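Local coordinates for protein putative transcriptional regulator (TetR/AcrR family) (Acinetobacter sp., PDB 3KNW) that probably binds DNA as a transcriptional regulator of the TetR/AcrR family, through a predicted helix-turn-helix motif at its N-terminal end, at residues S12-F24 with Y54-H68. Residues are numbered along the deposited sequence; the frame is centred on the assembly and turned at random.
Sequences SEAKRQHILDSGF and YFESKEAFGCELLKH
Tyr54 and Phe55 meet Arg16 and Ile19 where the N-terminal helix of a TetR-type DNA-binding domain packs against the end of its predicted helix-turn-helix and the long helix that follows. The case illustrates how such a domain is tied to the rest of the chain: helices 13-24 and 58-68 cross nearly at right angles (91°), their axes 9.8 Å apart. Tyr54 reaches back over the first turn of helix 13-24. Its CD2 lies 3.5 Å from Arg16 CB, its hydroxyl gives a weak hydrogen bond to Ser12 O, and the extended chain of Lys15 passes it on the way to Ser50. Phe55 follows, holding its CZ near Leu20 CG and its CE2 3.8 Å from Ile19 CG2, while Phe61 CD1 sits over the centre of its ring. After the turn, Ser57 caps the new helix, OG accepting from Ala60 N. Phe61 points its CZ at Gly23 CA, 3.9 Å away, where the glycine lets the ring edge come close to the helix backbone. The side chain of Leu20 is a knob in the hole formed by Phe61, Glu64, Leu65 and His68. With CG anti to the backbone N (chi1 -169°) and the chain extended as far as NE, Arg16 has Phe55 CE1 over one guanidinium face, the planes 42° apart, and offers NH1 to Glu64 OE2 (3.4 Å) in a salt bridge whose hydrogen bond is weak and bent, part of a network that includes Glu13 and Lys67. Leu65 turns CD1 toward Leu20 O and Phe24 CB. Last comes His68, with Gln17 OE1 over one ring face, 3.0 Å from CE1.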
ATOM      1  N   SER A  12     -28.578 -20.463   9.066  1.00 25.00           N
ATOM      2  CA  SER A  12     -27.950 -21.384   8.079  1.00 26.08           C
ATOM      3  C   SER A  12     -27.174 -20.499   7.093  1.00 26.66           C
ATOM      4  O   SER A  12     -25.930 -20.408   7.197  1.00 26.68           O
ATOM      5  CB  SER A  12     -28.971 -22.309   7.392  1.00 26.11           C
ATOM      6  OG  SER A  12     -28.322 -23.380   6.725  1.00 26.48           O
ATOM      7  N   GLU A  13     -27.872 -19.806   6.185  1.00 26.83           N
ATOM      8  CA  GLU A  13     -27.180 -18.838   5.350  1.00 27.42           C
ATOM      9  C   GLU A  13     -26.666 -17.660   6.206  1.00 26.99           C
ATOM     10  O   GLU A  13     -25.567 -17.130   5.986  1.00 27.34           O
ATOM     11  CB  GLU A  13     -28.031 -18.369   4.158  1.00 27.91           C
ATOM     12  CG  GLU A  13     -27.244 -17.450   3.157  1.00 29.22           C
ATOM     13  CD  GLU A  13     -25.909 -18.065   2.631  1.00 31.10           C
ATOM     14  OE1 GLU A  13     -25.864 -19.286   2.330  1.00 30.05           O
ATOM     15  OE2 GLU A  13     -24.907 -17.304   2.501  1.00 32.95           O
ATOM     16  N   ALA A  14     -27.440 -17.286   7.207  1.00 26.50           N
ATOM     17  CA  ALA A  14     -27.040 -16.222   8.109  1.00 26.43           C
ATOM     18  C   ALA A  14     -25.882 -16.689   8.982  1.00 25.82           C
ATOM     19  O   ALA A  14     -25.001 -15.907   9.318  1.00 27.13           O
ATOM     20  CB  ALA A  14     -28.254 -15.719   8.955  1.00 26.11           C
ATOM     21  N   LYS A  15     -25.852 -17.970   9.321  1.00 25.00           N
ATOM     22  CA  LYS A  15     -24.700 -18.544  10.037  1.00 23.73           C
ATOM     23  C   LYS A  15     -23.445 -18.502   9.148  1.00 22.77           C
ATOM     24  O   LYS A  15     -22.403 -17.981   9.538  1.00 21.91           O
ATOM     25  CB  LYS A  15     -24.989 -19.973  10.477  1.00 22.90           C
ATOM     26  CG  LYS A  15     -23.965 -20.512  11.451  1.00 23.74           C
ATOM     27  CD  LYS A  15     -24.055 -22.031  11.561  1.00 24.18           C
ATOM     28  CE  LYS A  15     -23.583 -22.566  12.914  1.00 23.17           C
ATOM     29  NZ  LYS A  15     -24.030 -23.998  13.088  1.00 24.04           N
ATOM     30  N   ARG A  16     -23.568 -19.041   7.948  1.00 21.67           N
ATOM     31  CA  ARG A  16     -22.497 -18.950   6.995  1.00 21.35           C
ATOM     32  C   ARG A  16     -21.954 -17.510   6.953  1.00 21.51           C
ATOM     33  O   ARG A  16     -20.736 -17.316   6.989  1.00 20.36           O
ATOM     34  CB  ARG A  16     -22.988 -19.369   5.626  1.00 21.06           C
ATOM     35  CG  ARG A  16     -21.909 -19.560   4.610  1.00 20.20           C
ATOM     36  CD  ARG A  16     -22.511 -20.048   3.291  1.00 19.60           C
ATOM     37  NE  ARG A  16     -21.494 -20.176   2.252  1.00 21.59           N
ATOM     38  CZ  ARG A  16     -21.030 -19.168   1.499  1.00 21.14           C
ATOM     39  NH1 ARG A  16     -20.092 -19.403   0.586  1.00 19.38           N
ATOM     40  NH2 ARG A  16     -21.498 -17.932   1.650  1.00 21.01           N
ATOM     41  N   GLN A  17     -22.860 -16.517   6.911  1.00 21.59           N
ATOM     42  CA  GLN A  17     -22.473 -15.092   6.820  1.00 21.63           C
ATOM     43  C   GLN A  17     -21.794 -14.634   8.069  1.00 21.02           C
ATOM     44  O   GLN A  17     -20.838 -13.849   8.021  1.00 20.72           O
ATOM     45  CB  GLN A  17     -23.680 -14.161   6.625  1.00 22.37           C
ATOM     46  CG  GLN A  17     -24.534 -14.378   5.351  1.00 24.01           C
ATOM     47  CD  GLN A  17     -23.730 -14.327   4.070  1.00 25.78           C
ATOM     48  OE1 GLN A  17     -22.669 -13.681   4.004  1.00 27.43           O
ATOM     49  NE2 GLN A  17     -24.219 -15.030   3.044  1.00 24.45           N
ATOM     50  N   HIS A  18     -22.304 -15.100   9.205  1.00 20.46           N
ATOM     51  CA  HIS A  18     -21.659 -14.775  10.474  1.00 19.91           C
ATOM     52  C   HIS A  18     -20.210 -15.224  10.475  1.00 18.49           C
ATOM     53  O   HIS A  18     -19.325 -14.465  10.860  1.00 17.52           O
ATOM     54  CB  HIS A  18     -22.362 -15.403  11.674  1.00 20.17           C
ATOM     55  CG  HIS A  18     -21.677 -15.096  12.967  1.00 21.15           C
ATOM     56  ND1 HIS A  18     -21.807 -13.878  13.600  1.00 22.94           N
ATOM     57  CD2 HIS A  18     -20.805 -15.820  13.710  1.00 22.05           C
ATOM     58  CE1 HIS A  18     -21.062 -13.877  14.692  1.00 24.25           C
ATOM     59  NE2 HIS A  18     -20.440 -15.041  14.780  1.00 22.19           N
ATOM     60  N   ILE A  19     -19.990 -16.456  10.040  1.00 17.52           N
ATOM     61  CA  ILE A  19     -18.648 -17.017  10.022  1.00 16.83           C
ATOM     62  C   ILE A  19     -17.723 -16.190   9.128  1.00 17.33           C
ATOM     63  O   ILE A  19     -16.625 -15.845   9.532  1.00 17.99           O
ATOM     64  CB  ILE A  19     -18.653 -18.483   9.603  1.00 16.36           C
ATOM     65  CG1 ILE A  19     -19.465 -19.331  10.608  1.00 15.50           C
ATOM     66  CG2 ILE A  19     -17.243 -19.034   9.550  1.00 14.77           C
ATOM     67  CD1 ILE A  19     -19.781 -20.643  10.111  1.00 12.93           C
ATOM     68  N   LEU A  20     -18.163 -15.874   7.926  1.00 17.89           N
ATOM     69  CA  LEU A  20     -17.373 -15.052   7.017  1.00 18.59           C
ATOM     70  C   LEU A  20     -17.073 -13.716   7.655  1.00 19.91           C
ATOM     71  O   LEU A  20     -15.933 -13.273   7.632  1.00 21.11           O
ATOM     72  CB  LEU A  20     -18.092 -14.850   5.690  1.00 17.57           C
ATOM     73  CG  LEU A  20     -18.073 -16.139   4.889  1.00 17.41           C
ATOM     74  CD1 LEU A  20     -19.234 -16.137   3.933  1.00 19.36           C
ATOM     75  CD2 LEU A  20     -16.750 -16.335   4.141  1.00 14.68           C
ATOM     76  N   ASP A  21     -18.084 -13.078   8.251  1.00 20.80           N
ATOM     77  CA  ASP A  21     -17.884 -11.783   8.892  1.00 21.26           C
ATOM     78  C   ASP A  21     -16.953 -11.847  10.110  1.00 20.44           C
ATOM     79  O   ASP A  21     -16.091 -10.973  10.259  1.00 20.64           O
ATOM     80  CB  ASP A  21     -19.232 -11.121   9.196  1.00 22.17           C
ATOM     81  CG  ASP A  21     -20.010 -10.763   7.897  1.00 26.49           C
ATOM     82  OD1 ASP A  21     -19.338 -10.553   6.826  1.00 31.14           O
ATOM     83  OD2 ASP A  21     -21.276 -10.701   7.941  1.00 29.53           O
ATOM     84  N   SER A  22     -17.091 -12.867  10.949  1.00 19.51           N
ATOM     85  CA  SER A  22     -16.056 -13.182  11.942  1.00 19.36           C
ATOM     86  C   SER A  22     -14.667 -13.258  11.295  1.00 18.89           C
ATOM     87  O   SER A  22     -13.744 -12.550  11.714  1.00 19.16           O
ATOM     88  CB  SER A  22     -16.321 -14.521  12.624  1.00 19.26           C
ATOM     89  OG  SER A  22     -17.491 -14.468  13.407  1.00 21.15           O
ATOM     90  N   GLY A  23     -14.521 -14.111  10.279  1.00 17.89           N
ATOM     91  CA  GLY A  23     -13.245 -14.279   9.618  1.00 17.74           C
ATOM     92  C   GLY A  23     -12.677 -12.955   9.076  1.00 17.77           C
ATOM     93  O   GLY A  23     -11.491 -12.663   9.240  1.00 16.26           O
ATOM     94  N   PHE A  24     -13.564 -12.161   8.486  1.00 17.94           N
ATOM     95  CA  PHE A  24     -13.203 -10.946   7.823  1.00 19.36           C
ATOM     96  C   PHE A  24     -12.559  -9.950   8.785  1.00 20.17           C
ATOM     97  O   PHE A  24     -11.519  -9.390   8.479  1.00 20.18           O
ATOM     98  CB  PHE A  24     -14.421 -10.299   7.164  1.00 19.49           C
ATOM     99  CG  PHE A  24     -14.097  -8.987   6.555  1.00 18.26           C
ATOM    100  CD1 PHE A  24     -13.284  -8.926   5.444  1.00 17.64           C
ATOM    101  CD2 PHE A  24     -14.518  -7.815   7.133  1.00 19.09           C
ATOM    102  CE1 PHE A  24     -12.932  -7.735   4.896  1.00 15.83           C
ATOM    103  CE2 PHE A  24     -14.175  -6.602   6.577  1.00 18.59           C
ATOM    104  CZ  PHE A  24     -13.373  -6.567   5.458  1.00 17.75           C
ATOM    105  N   TYR A  54     -19.864 -25.951   6.487  1.00 30.04           N
ATOM    106  CA  TYR A  54     -19.927 -24.791   5.594  1.00 29.73           C
ATOM    107  C   TYR A  54     -18.741 -24.673   4.652  1.00 29.12           C
ATOM    108  O   TYR A  54     -18.905 -24.355   3.479  1.00 28.78           O
ATOM    109  CB  TYR A  54     -20.040 -23.512   6.435  1.00 29.65           C
ATOM    110  CG  TYR A  54     -21.395 -23.413   7.091  1.00 30.17           C
ATOM    111  CD1 TYR A  54     -21.659 -24.054   8.312  1.00 30.95           C
ATOM    112  CD2 TYR A  54     -22.439 -22.746   6.462  1.00 30.00           C
ATOM    113  CE1 TYR A  54     -22.927 -24.004   8.891  1.00 29.28           C
ATOM    114  CE2 TYR A  54     -23.696 -22.687   7.033  1.00 30.18           C
ATOM    115  CZ  TYR A  54     -23.944 -23.313   8.248  1.00 29.51           C
ATOM    116  OH  TYR A  54     -25.212 -23.230   8.806  1.00 29.04           O
ATOM    117  N   PHE A  55     -17.545 -24.910   5.167  1.00 28.81           N
ATOM    118  CA  PHE A  55     -16.336 -24.758   4.363  1.00 27.94           C
ATOM    119  C   PHE A  55     -15.443 -25.949   4.507  1.00 28.39           C
ATOM    120  O   PHE A  55     -15.150 -26.362   5.615  1.00 29.07           O
ATOM    121  CB  PHE A  55     -15.578 -23.550   4.833  1.00 27.38           C
ATOM    122  CG  PHE A  55     -16.402 -22.350   4.911  1.00 24.18           C
ATOM    123  CD1 PHE A  55     -16.742 -21.682   3.776  1.00 23.54           C
ATOM    124  CD2 PHE A  55     -16.840 -21.890   6.121  1.00 23.57           C
ATOM    125  CE1 PHE A  55     -17.502 -20.548   3.827  1.00 23.57           C
ATOM    126  CE2 PHE A  55     -17.634 -20.787   6.200  1.00 23.65           C
ATOM    127  CZ  PHE A  55     -17.965 -20.101   5.038  1.00 24.51           C
ATOM    128  N   GLU A  56     -14.947 -26.482   3.406  1.00 28.93           N
ATOM    129  CA  GLU A  56     -14.127 -27.692   3.519  1.00 29.57           C
ATOM    130  C   GLU A  56     -12.682 -27.481   4.032  1.00 28.57           C
ATOM    131  O   GLU A  56     -12.041 -28.416   4.485  1.00 28.39           O
ATOM    132  CB  GLU A  56     -14.167 -28.485   2.200  1.00 30.13           C
ATOM    133  CG  GLU A  56     -13.547 -27.795   0.975  1.00 32.93           C
ATOM    134  CD  GLU A  56     -13.584 -28.704  -0.263  1.00 36.03           C
ATOM    135  OE1 GLU A  56     -14.694 -29.212  -0.579  1.00 38.28           O
ATOM    136  OE2 GLU A  56     -12.516 -28.924  -0.904  1.00 36.52           O
ATOM    137  N   SER A  57     -12.164 -26.264   3.987  1.00 28.31           N
ATOM    138  CA  SER A  57     -10.770 -26.013   4.426  1.00 27.96           C
ATOM    139  C   SER A  57     -10.549 -24.543   4.673  1.00 27.00           C
ATOM    140  O   SER A  57     -11.342 -23.737   4.216  1.00 27.33           O
ATOM    141  CB  SER A  57      -9.794 -26.446   3.353  1.00 27.65           C
ATOM    142  OG  SER A  57     -10.006 -25.652   2.214  1.00 28.85           O
ATOM    143  N   LYS A  58      -9.486 -24.209   5.390  1.00 25.51           N
ATOM    144  CA  LYS A  58      -9.117 -22.837   5.592  1.00 25.26           C
ATOM    145  C   LYS A  58      -9.057 -22.114   4.228  1.00 24.48           C
ATOM    146  O   LYS A  58      -9.482 -20.989   4.109  1.00 23.35           O
ATOM    147  CB  LYS A  58      -7.750 -22.719   6.316  1.00 25.60           C
ATOM    148  CG  LYS A  58      -7.392 -21.263   6.813  1.00 25.51           C
ATOM    149  CD  LYS A  58      -5.902 -21.085   7.139  1.00 25.49           C
ATOM    150  CE  LYS A  58      -5.494 -19.595   7.116  1.00 26.61           C
ATOM    151  NZ  LYS A  58      -4.012 -19.387   7.057  1.00 27.24           N
ATOM    152  N   GLU A  59      -8.598 -22.815   3.206  1.00 24.02           N
ATOM    153  CA  GLU A  59      -8.445 -22.251   1.885  1.00 24.71           C
ATOM    154  C   GLU A  59      -9.788 -22.010   1.183  1.00 23.86           C
ATOM    155  O   GLU A  59      -9.991 -20.905   0.651  1.00 25.09           O
ATOM    156  CB  GLU A  59      -7.476 -23.098   1.052  1.00 24.80           C
ATOM    157  CG  GLU A  59      -7.100 -22.527  -0.303  1.00 28.79           C
ATOM    158  CD  GLU A  59      -6.274 -21.208  -0.257  1.00 31.17           C
ATOM    159  OE1 GLU A  59      -5.275 -21.106   0.538  1.00 32.73           O
ATOM    160  OE2 GLU A  59      -6.639 -20.306  -1.050  1.00 27.30           O
ATOM    161  N   ALA A  60     -10.706 -22.978   1.190  1.00 22.89           N
ATOM    162  CA  ALA A  60     -12.069 -22.738   0.653  1.00 22.17           C
ATOM    163  C   ALA A  60     -12.702 -21.484   1.264  1.00 21.38           C
ATOM    164  O   ALA A  60     -13.331 -20.671   0.587  1.00 21.82           O
ATOM    165  CB  ALA A  60     -12.987 -23.951   0.880  1.00 21.52           C
ATOM    166  N   PHE A  61     -12.502 -21.343   2.559  1.00 20.47           N
ATOM    167  CA  PHE A  61     -13.105 -20.309   3.345  1.00 19.66           C
ATOM    168  C   PHE A  61     -12.512 -18.952   2.968  1.00 19.46           C
ATOM    169  O   PHE A  61     -13.232 -17.962   2.836  1.00 18.67           O
ATOM    170  CB  PHE A  61     -12.839 -20.638   4.800  1.00 19.25           C
ATOM    171  CG  PHE A  61     -13.103 -19.517   5.739  1.00 18.95           C
ATOM    172  CD1 PHE A  61     -14.395 -19.099   5.985  1.00 18.69           C
ATOM    173  CD2 PHE A  61     -12.071 -18.913   6.421  1.00 18.07           C
ATOM    174  CE1 PHE A  61     -14.650 -18.106   6.887  1.00 18.16           C
ATOM    175  CE2 PHE A  61     -12.323 -17.899   7.305  1.00 16.60           C
ATOM    176  CZ  PHE A  61     -13.599 -17.501   7.538  1.00 17.36           C
ATOM    177  N   GLY A  62     -11.191 -18.919   2.824  1.00 19.97           N
ATOM    178  CA  GLY A  62     -10.481 -17.727   2.329  1.00 20.09           C
ATOM    179  C   GLY A  62     -11.022 -17.318   0.964  1.00 20.23           C
ATOM    180  O   GLY A  62     -11.356 -16.170   0.763  1.00 19.48           O
ATOM    181  N   CYS A  63     -11.160 -18.268   0.040  1.00 20.12           N
ATOM    182  CA  CYS A  63     -11.754 -17.935  -1.232  1.00 20.83           C
ATOM    183  C   CYS A  63     -13.169 -17.372  -1.033  1.00 20.84           C
ATOM    184  O   CYS A  63     -13.557 -16.403  -1.710  1.00 20.28           O
ATOM    185  CB  CYS A  63     -11.770 -19.118  -2.205  1.00 20.53           C
ATOM    186  SG  CYS A  63     -10.155 -19.664  -2.747  0.89 23.94           S
ATOM    187  N   GLU A  64     -13.955 -17.944  -0.127  1.00 20.81           N
ATOM    188  CA  GLU A  64     -15.334 -17.448  -0.035  1.00 21.53           C
ATOM    189  C   GLU A  64     -15.395 -16.085   0.627  1.00 20.35           C
ATOM    190  O   GLU A  64     -16.221 -15.242   0.277  1.00 19.59           O
ATOM    191  CB  GLU A  64     -16.285 -18.463   0.595  1.00 21.94           C
ATOM    192  CG  GLU A  64     -16.602 -19.626  -0.365  1.00 26.30           C
ATOM    193  CD  GLU A  64     -17.139 -19.168  -1.762  1.00 33.18           C
ATOM    194  OE1 GLU A  64     -16.737 -19.752  -2.828  1.00 36.25           O
ATOM    195  OE2 GLU A  64     -17.963 -18.217  -1.791  1.00 36.52           O
ATOM    196  N   LEU A  65     -14.495 -15.878   1.565  1.00 20.09           N
ATOM    197  CA  LEU A  65     -14.332 -14.605   2.238  1.00 20.34           C
ATOM    198  C   LEU A  65     -14.050 -13.494   1.239  1.00 20.94           C
ATOM    199  O   LEU A  65     -14.665 -12.437   1.298  1.00 21.39           O
ATOM    200  CB  LEU A  65     -13.155 -14.731   3.198  1.00 20.87           C
ATOM    201  CG  LEU A  65     -12.946 -13.716   4.285  1.00 22.50           C
ATOM    202  CD1 LEU A  65     -14.193 -13.659   5.129  1.00 24.38           C
ATOM    203  CD2 LEU A  65     -11.727 -14.134   5.110  1.00 26.38           C
ATOM    204  N   LEU A  66     -13.141 -13.714   0.298  1.00 21.51           N
ATOM    205  CA  LEU A  66     -12.807 -12.644  -0.623  1.00 22.58           C
ATOM    206  C   LEU A  66     -13.927 -12.420  -1.597  1.00 22.96           C
ATOM    207  O   LEU A  66     -14.162 -11.300  -2.003  1.00 22.68           O
ATOM    208  CB  LEU A  66     -11.495 -12.901  -1.380  1.00 22.88           C
ATOM    209  CG  LEU A  66     -10.217 -12.870  -0.521  1.00 23.21           C
ATOM    210  CD1 LEU A  66      -9.063 -13.327  -1.404  1.00 22.10           C
ATOM    211  CD2 LEU A  66      -9.913 -11.506   0.202  1.00 21.83           C
ATOM    212  N   LYS A  67     -14.582 -13.499  -2.002  1.00 24.25           N
ATOM    213  CA  LYS A  67     -15.676 -13.412  -2.959  1.00 25.23           C
ATOM    214  C   LYS A  67     -16.807 -12.609  -2.330  1.00 25.35           C
ATOM    215  O   LYS A  67     -17.394 -11.742  -2.990  1.00 25.98           O
ATOM    216  CB  LYS A  67     -16.197 -14.796  -3.385  1.00 25.50           C
ATOM    217  CG  LYS A  67     -15.514 -15.413  -4.624  1.00 27.92           C
ATOM    218  CD  LYS A  67     -16.238 -16.681  -5.095  1.00 29.94           C
ATOM    219  CE  LYS A  67     -15.396 -17.532  -6.066  1.00 33.08           C
ATOM    220  NZ  LYS A  67     -14.462 -18.548  -5.422  1.00 33.66           N
ATOM    221  N   HIS A  68     -17.098 -12.913  -1.061  1.00 25.68           N
ATOM    222  CA  HIS A  68     -18.192 -12.279  -0.329  1.00 25.52           C
ATOM    223  C   HIS A  68     -17.888 -10.825  -0.105  1.00 25.00           C
ATOM    224  O   HIS A  68     -18.787  -9.986  -0.172  1.00 25.23           O
ATOM    225  CB  HIS A  68     -18.461 -12.962   1.024  1.00 25.65           C
ATOM    226  CG  HIS A  68     -19.494 -12.260   1.849  1.00 25.67           C
ATOM    227  ND1 HIS A  68     -20.802 -12.115   1.434  1.00 26.75           N
ATOM    228  CD2 HIS A  68     -19.403 -11.614   3.039  1.00 26.73           C
ATOM    229  CE1 HIS A  68     -21.479 -11.432   2.345  1.00 27.78           C
ATOM    230  NE2 HIS A  68     -20.656 -11.128   3.334  1.00 28.36           N
TER